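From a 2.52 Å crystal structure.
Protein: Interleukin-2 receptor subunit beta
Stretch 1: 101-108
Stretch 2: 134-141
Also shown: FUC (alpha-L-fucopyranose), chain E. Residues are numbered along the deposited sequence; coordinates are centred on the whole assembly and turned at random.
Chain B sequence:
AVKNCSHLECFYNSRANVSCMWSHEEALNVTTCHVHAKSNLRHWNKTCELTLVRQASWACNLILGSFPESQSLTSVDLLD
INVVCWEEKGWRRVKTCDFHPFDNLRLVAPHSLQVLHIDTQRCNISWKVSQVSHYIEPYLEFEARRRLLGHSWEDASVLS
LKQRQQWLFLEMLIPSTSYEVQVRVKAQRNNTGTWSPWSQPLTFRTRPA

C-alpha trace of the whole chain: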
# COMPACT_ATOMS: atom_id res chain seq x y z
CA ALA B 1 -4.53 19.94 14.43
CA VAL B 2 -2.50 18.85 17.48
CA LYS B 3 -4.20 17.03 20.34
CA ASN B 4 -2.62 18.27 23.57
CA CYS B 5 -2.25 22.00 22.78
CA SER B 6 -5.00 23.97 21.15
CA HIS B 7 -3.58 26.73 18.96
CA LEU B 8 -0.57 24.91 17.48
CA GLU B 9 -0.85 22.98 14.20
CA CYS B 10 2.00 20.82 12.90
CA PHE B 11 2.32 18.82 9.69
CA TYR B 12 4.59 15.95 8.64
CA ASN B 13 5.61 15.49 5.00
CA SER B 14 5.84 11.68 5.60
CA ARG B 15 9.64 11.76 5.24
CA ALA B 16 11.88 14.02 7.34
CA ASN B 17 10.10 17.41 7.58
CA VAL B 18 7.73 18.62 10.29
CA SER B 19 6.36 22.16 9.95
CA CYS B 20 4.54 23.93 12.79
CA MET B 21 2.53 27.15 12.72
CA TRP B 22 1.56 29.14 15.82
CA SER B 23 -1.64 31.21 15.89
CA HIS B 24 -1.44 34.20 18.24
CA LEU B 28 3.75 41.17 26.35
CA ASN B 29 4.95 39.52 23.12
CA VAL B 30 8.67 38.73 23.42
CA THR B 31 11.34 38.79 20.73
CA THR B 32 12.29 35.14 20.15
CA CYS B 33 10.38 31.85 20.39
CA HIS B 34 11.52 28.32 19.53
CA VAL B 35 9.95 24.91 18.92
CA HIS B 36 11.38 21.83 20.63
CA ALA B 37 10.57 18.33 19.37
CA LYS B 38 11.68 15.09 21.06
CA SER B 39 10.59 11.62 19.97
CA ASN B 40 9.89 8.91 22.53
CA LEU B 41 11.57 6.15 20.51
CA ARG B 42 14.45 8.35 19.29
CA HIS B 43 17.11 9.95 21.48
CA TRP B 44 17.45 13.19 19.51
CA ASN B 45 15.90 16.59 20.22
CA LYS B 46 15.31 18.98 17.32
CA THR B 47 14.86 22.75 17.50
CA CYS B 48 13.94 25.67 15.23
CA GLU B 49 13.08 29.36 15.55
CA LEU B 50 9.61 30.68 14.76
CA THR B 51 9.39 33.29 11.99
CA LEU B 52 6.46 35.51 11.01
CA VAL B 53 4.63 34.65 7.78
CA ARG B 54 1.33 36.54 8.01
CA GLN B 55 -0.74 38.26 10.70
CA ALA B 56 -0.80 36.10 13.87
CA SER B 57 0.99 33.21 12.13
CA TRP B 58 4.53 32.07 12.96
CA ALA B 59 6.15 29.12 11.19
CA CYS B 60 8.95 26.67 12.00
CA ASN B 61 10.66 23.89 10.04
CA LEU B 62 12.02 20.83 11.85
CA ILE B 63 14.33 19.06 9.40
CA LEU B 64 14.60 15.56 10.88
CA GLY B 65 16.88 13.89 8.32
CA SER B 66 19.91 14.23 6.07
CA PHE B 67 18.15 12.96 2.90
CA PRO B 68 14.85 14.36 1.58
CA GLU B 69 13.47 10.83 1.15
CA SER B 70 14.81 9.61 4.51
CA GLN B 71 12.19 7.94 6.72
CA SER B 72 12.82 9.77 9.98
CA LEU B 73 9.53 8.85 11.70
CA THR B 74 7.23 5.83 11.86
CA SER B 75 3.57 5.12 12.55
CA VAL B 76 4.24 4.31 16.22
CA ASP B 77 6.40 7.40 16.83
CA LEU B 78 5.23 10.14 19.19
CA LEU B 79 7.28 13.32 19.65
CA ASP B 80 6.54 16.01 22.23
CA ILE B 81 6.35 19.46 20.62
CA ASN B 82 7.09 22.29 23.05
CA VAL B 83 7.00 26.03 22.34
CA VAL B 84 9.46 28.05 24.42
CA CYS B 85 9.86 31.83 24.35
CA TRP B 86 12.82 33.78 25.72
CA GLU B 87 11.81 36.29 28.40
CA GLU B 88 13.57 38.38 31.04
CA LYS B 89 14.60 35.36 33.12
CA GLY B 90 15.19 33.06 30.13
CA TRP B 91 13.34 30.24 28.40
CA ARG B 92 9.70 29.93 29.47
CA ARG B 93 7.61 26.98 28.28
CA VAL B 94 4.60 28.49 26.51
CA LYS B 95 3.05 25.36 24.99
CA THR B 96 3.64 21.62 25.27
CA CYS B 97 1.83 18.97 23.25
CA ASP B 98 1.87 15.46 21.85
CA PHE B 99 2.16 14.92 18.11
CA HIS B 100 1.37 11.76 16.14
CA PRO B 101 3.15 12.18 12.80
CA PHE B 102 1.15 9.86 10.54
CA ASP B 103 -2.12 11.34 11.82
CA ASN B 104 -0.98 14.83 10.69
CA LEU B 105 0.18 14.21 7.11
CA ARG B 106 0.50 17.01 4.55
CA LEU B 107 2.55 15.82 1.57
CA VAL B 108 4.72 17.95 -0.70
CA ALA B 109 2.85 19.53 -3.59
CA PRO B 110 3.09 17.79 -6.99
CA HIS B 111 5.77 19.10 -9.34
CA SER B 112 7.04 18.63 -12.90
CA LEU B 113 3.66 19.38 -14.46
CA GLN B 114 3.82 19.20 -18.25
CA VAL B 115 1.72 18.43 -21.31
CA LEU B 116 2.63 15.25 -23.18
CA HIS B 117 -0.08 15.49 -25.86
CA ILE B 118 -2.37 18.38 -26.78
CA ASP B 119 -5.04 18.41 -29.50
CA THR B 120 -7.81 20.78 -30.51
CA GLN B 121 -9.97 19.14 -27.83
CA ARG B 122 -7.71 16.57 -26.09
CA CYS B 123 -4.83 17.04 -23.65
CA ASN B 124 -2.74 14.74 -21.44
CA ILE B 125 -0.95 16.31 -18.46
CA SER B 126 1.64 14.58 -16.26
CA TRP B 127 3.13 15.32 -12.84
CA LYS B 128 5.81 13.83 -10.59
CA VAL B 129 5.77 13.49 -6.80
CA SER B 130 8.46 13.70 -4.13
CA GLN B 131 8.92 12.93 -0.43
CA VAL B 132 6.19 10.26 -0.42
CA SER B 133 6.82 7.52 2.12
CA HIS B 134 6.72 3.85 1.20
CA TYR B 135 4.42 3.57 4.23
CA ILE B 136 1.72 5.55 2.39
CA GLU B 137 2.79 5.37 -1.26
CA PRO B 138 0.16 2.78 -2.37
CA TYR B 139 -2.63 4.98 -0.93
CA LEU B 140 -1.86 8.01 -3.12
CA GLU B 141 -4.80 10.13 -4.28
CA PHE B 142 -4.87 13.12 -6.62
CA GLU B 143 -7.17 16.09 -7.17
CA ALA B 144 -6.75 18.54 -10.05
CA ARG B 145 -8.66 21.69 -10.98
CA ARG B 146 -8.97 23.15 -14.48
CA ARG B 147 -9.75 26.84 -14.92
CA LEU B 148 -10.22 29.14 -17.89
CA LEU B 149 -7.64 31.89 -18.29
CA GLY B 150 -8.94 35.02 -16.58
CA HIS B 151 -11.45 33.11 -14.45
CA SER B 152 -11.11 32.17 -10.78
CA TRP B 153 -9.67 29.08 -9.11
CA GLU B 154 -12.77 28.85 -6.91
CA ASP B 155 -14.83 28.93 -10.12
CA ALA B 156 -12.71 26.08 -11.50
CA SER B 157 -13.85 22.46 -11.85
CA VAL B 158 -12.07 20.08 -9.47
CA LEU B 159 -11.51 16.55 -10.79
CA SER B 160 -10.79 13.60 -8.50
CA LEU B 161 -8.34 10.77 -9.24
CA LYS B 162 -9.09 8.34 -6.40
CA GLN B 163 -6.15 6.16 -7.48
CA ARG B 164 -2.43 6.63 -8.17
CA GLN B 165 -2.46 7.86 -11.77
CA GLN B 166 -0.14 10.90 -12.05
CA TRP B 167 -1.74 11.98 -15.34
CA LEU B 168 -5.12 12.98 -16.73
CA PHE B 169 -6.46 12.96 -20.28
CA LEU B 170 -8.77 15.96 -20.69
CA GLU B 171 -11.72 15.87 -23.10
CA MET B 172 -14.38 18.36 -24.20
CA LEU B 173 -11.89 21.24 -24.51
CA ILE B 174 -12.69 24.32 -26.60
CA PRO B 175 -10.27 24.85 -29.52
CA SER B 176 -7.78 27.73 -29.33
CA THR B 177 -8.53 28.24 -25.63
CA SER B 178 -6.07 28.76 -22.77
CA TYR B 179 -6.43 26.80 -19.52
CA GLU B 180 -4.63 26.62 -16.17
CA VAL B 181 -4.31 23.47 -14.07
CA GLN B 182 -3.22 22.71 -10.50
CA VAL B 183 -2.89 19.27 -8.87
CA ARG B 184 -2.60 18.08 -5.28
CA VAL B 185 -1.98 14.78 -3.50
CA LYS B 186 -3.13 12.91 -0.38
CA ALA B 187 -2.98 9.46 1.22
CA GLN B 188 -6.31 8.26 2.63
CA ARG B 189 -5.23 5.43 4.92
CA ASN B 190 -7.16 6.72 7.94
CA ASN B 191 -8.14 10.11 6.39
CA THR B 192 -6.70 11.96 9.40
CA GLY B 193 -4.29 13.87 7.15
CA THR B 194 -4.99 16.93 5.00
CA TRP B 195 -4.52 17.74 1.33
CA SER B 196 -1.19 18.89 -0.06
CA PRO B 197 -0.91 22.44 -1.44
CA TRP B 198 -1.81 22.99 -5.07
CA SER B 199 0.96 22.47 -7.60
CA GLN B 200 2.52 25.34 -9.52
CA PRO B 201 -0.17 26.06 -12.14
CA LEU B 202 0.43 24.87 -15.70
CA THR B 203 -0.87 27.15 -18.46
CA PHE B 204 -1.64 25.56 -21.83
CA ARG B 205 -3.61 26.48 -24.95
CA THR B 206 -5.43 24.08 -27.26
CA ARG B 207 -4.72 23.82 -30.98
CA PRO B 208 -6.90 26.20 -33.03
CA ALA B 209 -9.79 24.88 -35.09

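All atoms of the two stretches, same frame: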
# COMPACT_ATOMS: atom_id res chain seq x y z
N PRO B 101 2.77 11.67 14.13
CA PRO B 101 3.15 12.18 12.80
C PRO B 101 2.27 11.68 11.67
O PRO B 101 1.90 12.47 10.79
CB PRO B 101 4.60 11.70 12.64
CG PRO B 101 5.07 11.40 14.04
CD PRO B 101 3.85 10.90 14.75
N PHE B 102 1.92 10.40 11.65
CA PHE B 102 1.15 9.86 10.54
C PHE B 102 -0.35 10.13 10.67
O PHE B 102 -1.11 9.70 9.80
CB PHE B 102 1.42 8.37 10.38
CG PHE B 102 2.68 8.07 9.63
CD1 PHE B 102 3.91 8.12 10.27
CD2 PHE B 102 2.64 7.74 8.29
CE1 PHE B 102 5.07 7.84 9.58
CE2 PHE B 102 3.80 7.47 7.59
CZ PHE B 102 5.02 7.52 8.24
N ASP B 103 -0.77 10.81 11.73
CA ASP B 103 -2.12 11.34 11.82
C ASP B 103 -2.20 12.81 11.41
O ASP B 103 -3.29 13.37 11.35
CB ASP B 103 -2.67 11.18 13.24
CG ASP B 103 -2.77 9.72 13.66
OD1 ASP B 103 -3.01 8.86 12.79
OD2 ASP B 103 -2.60 9.43 14.86
N ASN B 104 -1.05 13.43 11.11
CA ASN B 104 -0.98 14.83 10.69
C ASN B 104 -0.10 14.91 9.44
O ASN B 104 0.98 15.50 9.45
CB ASN B 104 -0.44 15.71 11.81
CG ASN B 104 -1.43 15.90 12.94
OD1 ASN B 104 -1.79 14.94 13.64
ND2 ASN B 104 -1.88 17.13 13.14
N LEU B 105 -0.58 14.31 8.35
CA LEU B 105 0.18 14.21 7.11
C LEU B 105 -0.24 15.30 6.14
O LEU B 105 -1.44 15.49 5.89
CB LEU B 105 0.00 12.84 6.46
CG LEU B 105 0.77 11.67 7.09
CD1 LEU B 105 0.43 10.38 6.36
CD2 LEU B 105 2.26 11.94 7.05
N ARG B 106 0.74 16.02 5.60
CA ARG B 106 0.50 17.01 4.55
C ARG B 106 1.67 16.91 3.57
O ARG B 106 2.73 17.50 3.79
CB ARG B 106 0.37 18.42 5.12
CG ARG B 106 -0.52 19.33 4.28
CD ARG B 106 0.21 20.57 3.81
NE ARG B 106 -0.11 21.75 4.61
CZ ARG B 106 0.73 22.35 5.44
NH1 ARG B 106 0.35 23.43 6.12
NH2 ARG B 106 1.97 21.89 5.58
N LEU B 107 1.47 16.15 2.49
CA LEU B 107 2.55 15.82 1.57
C LEU B 107 3.02 17.05 0.81
O LEU B 107 2.40 18.11 0.82
CB LEU B 107 2.10 14.73 0.60
CG LEU B 107 1.97 13.32 1.18
CD1 LEU B 107 0.95 12.50 0.40
CD2 LEU B 107 3.32 12.65 1.17
N VAL B 108 4.16 16.89 0.13
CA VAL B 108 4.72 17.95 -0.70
C VAL B 108 3.93 18.05 -1.99
O VAL B 108 3.54 17.04 -2.58
CB VAL B 108 6.22 17.67 -0.97
CG1 VAL B 108 6.74 18.58 -2.07
CG2 VAL B 108 7.02 17.87 0.31
N HIS B 134 7.16 5.19 1.58
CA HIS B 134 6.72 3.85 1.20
C HIS B 134 5.59 3.38 2.10
O HIS B 134 4.79 2.53 1.69
CB HIS B 134 7.90 2.88 1.28
CG HIS B 134 8.49 2.76 2.65
ND1 HIS B 134 9.13 3.80 3.28
CD2 HIS B 134 8.53 1.71 3.51
CE1 HIS B 134 9.55 3.41 4.47
NE2 HIS B 134 9.20 2.14 4.63
N TYR B 135 5.51 3.92 3.32
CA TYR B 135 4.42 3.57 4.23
C TYR B 135 3.06 3.92 3.64
O TYR B 135 2.08 3.20 3.84
CB TYR B 135 4.61 4.30 5.56
CG TYR B 135 5.75 3.80 6.42
CD1 TYR B 135 6.06 2.44 6.49
CD2 TYR B 135 6.51 4.68 7.17
CE1 TYR B 135 7.10 1.99 7.28
CE2 TYR B 135 7.55 4.24 7.97
CZ TYR B 135 7.84 2.89 8.01
OH TYR B 135 8.88 2.45 8.81
N ILE B 136 2.98 5.03 2.91
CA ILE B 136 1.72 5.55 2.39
C ILE B 136 1.67 5.61 0.88
O ILE B 136 0.65 6.02 0.32
CB ILE B 136 1.40 6.94 2.98
CG1 ILE B 136 2.50 7.93 2.59
CG2 ILE B 136 1.27 6.86 4.49
CD1 ILE B 136 2.08 9.37 2.72
N GLU B 137 2.75 5.22 0.19
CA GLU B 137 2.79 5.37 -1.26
C GLU B 137 1.66 4.64 -1.99
O GLU B 137 1.13 5.22 -2.96
CB GLU B 137 4.16 4.90 -1.79
CG GLU B 137 4.40 5.31 -3.23
CD GLU B 137 5.50 4.51 -3.90
OE1 GLU B 137 6.56 4.30 -3.26
OE2 GLU B 137 5.31 4.08 -5.05
N PRO B 138 1.25 3.42 -1.62
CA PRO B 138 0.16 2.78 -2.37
C PRO B 138 -1.19 3.47 -2.21
O PRO B 138 -2.09 3.23 -3.03
CB PRO B 138 0.12 1.36 -1.80
CG PRO B 138 0.74 1.48 -0.46
CD PRO B 138 1.82 2.50 -0.62
N TYR B 139 -1.36 4.32 -1.20
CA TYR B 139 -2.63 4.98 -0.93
C TYR B 139 -2.69 6.39 -1.52
O TYR B 139 -3.47 7.22 -1.04
CB TYR B 139 -2.89 5.03 0.58
CG TYR B 139 -3.10 3.68 1.20
CD1 TYR B 139 -4.36 3.10 1.22
CD2 TYR B 139 -2.05 2.98 1.78
CE1 TYR B 139 -4.57 1.86 1.80
CE2 TYR B 139 -2.24 1.74 2.35
CZ TYR B 139 -3.51 1.18 2.36
OH TYR B 139 -3.71 -0.05 2.93
N LEU B 140 -1.90 6.67 -2.55
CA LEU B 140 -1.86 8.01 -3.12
C LEU B 140 -3.18 8.35 -3.80
O LEU B 140 -3.82 7.50 -4.41
CB LEU B 140 -0.71 8.14 -4.11
CG LEU B 140 0.69 8.28 -3.49
CD1 LEU B 140 1.75 8.25 -4.57
CD2 LEU B 140 0.78 9.56 -2.67
N GLU B 141 -3.57 9.62 -3.70
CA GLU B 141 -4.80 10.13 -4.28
C GLU B 141 -4.52 11.52 -4.82
O GLU B 141 -3.75 12.28 -4.23
CB GLU B 141 -5.93 10.16 -3.25
CG GLU B 141 -7.33 10.10 -3.83
CD GLU B 141 -8.38 9.86 -2.77
OE1 GLU B 141 -8.63 10.78 -1.96
OE2 GLU B 141 -8.95 8.75 -2.73
C1 FUC E . 5.57 22.37 3.98
C2 FUC E . 5.07 20.90 3.87
C3 FUC E . 3.85 20.78 2.94
C4 FUC E . 3.73 21.99 1.98
C5 FUC E . 3.65 23.30 2.79
C6 FUC E . 4.06 24.53 1.99
O2 FUC E . 4.77 20.34 5.14
O3 FUC E . 3.98 19.60 2.15
O4 FUC E . 4.79 22.02 1.04
O5 FUC E . 4.48 23.28 3.98

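The contact between residues 101-108 and 134-141 is made by apolar side chains alone. No hydrogen bond crosses it, and the five residue pairs within 4.5 Å all meet through carbon atoms. The two backbones stand well apart: the CA atoms of Phe 102 and Ile 136 are 9.2 Å from each other, and those of Leu 107 and Leu 140 are 10.1 Å apart. Side chains fill that gap, burying 255 Å² in total when both sides are summed.

Walking along the second stretch, His 134 comes first and takes no part; its side chain is out of reach of the other segment. Contact begins at Tyr 135, whose CA-to-CB bond points toward the first stretch. With chi1 at -71° (m), its ring meets that of Phe 102, which also has an m rotamer (chi1 -81°). The closest atoms are Tyr 135 CD2 and Phe 102 CZ at 3.4 Å, the tightest approach in the contact. The ring centroids lie 5.6 Å apart and the planes are inclined at 70°, an oblique arrangement that is neither a stack nor an edge-to-face pair. The phenolic OH of Tyr 135 is hydrogen-bonded elsewhere in the structure, so the ring can pack against Phe 102 without leaving its polar end unsatisfied.

Ile 136 is the hub. It gives up 78 Å² to the other stretch, more than any other residue on either side, and it touches all three contacting residues of the first stretch: Phe 102, Leu 105 and Leu 107. Ile 136 CG2 lies 4.0 Å from Phe 102 CE2, at the edge of that ring and near its plane. Leu 105 CD1 lies 4.1 Å from both CG2 and CD1 of Ile 136. With chi1 at 61° (p) and chi2 at 161° (t), Ile 136 also carries its CD1 to within 3.8 Å of Leu 107 CD2. All three partners direct their CA-to-CB bonds toward the second stretch, as Ile 136 does toward the first.

Glu 137, Pro 138 and Tyr 139 make no contact across the interface; their side chains are all out of reach of the first stretch. Here the chain turns, with Tyr 139 N donating to Ile 136 O at 3.0 Å and Leu 140 N making a weak hydrogen bond to Glu 137 O at 3.4 Å.

Contact resumes at Leu 140, which lies in a strand. Its CA-to-CB bond points sideways, but the end of the side chain comes nearer, placing Leu 140 CD2 4.3 Å from Leu 107 CD1. This is the loosest of the five pairs, and Leu 140 loses just 17 Å². Leu 107 thus bridges two residues: its CD1 reaches Leu 140 CD2 and also lies 4.1 Å from Ile 136 CD1. Its backbone faces a different neighbour: Leu 107 O lies 2.5 Å from O3 of the fucose. Glu 141 closes the stretch without reaching the first segment.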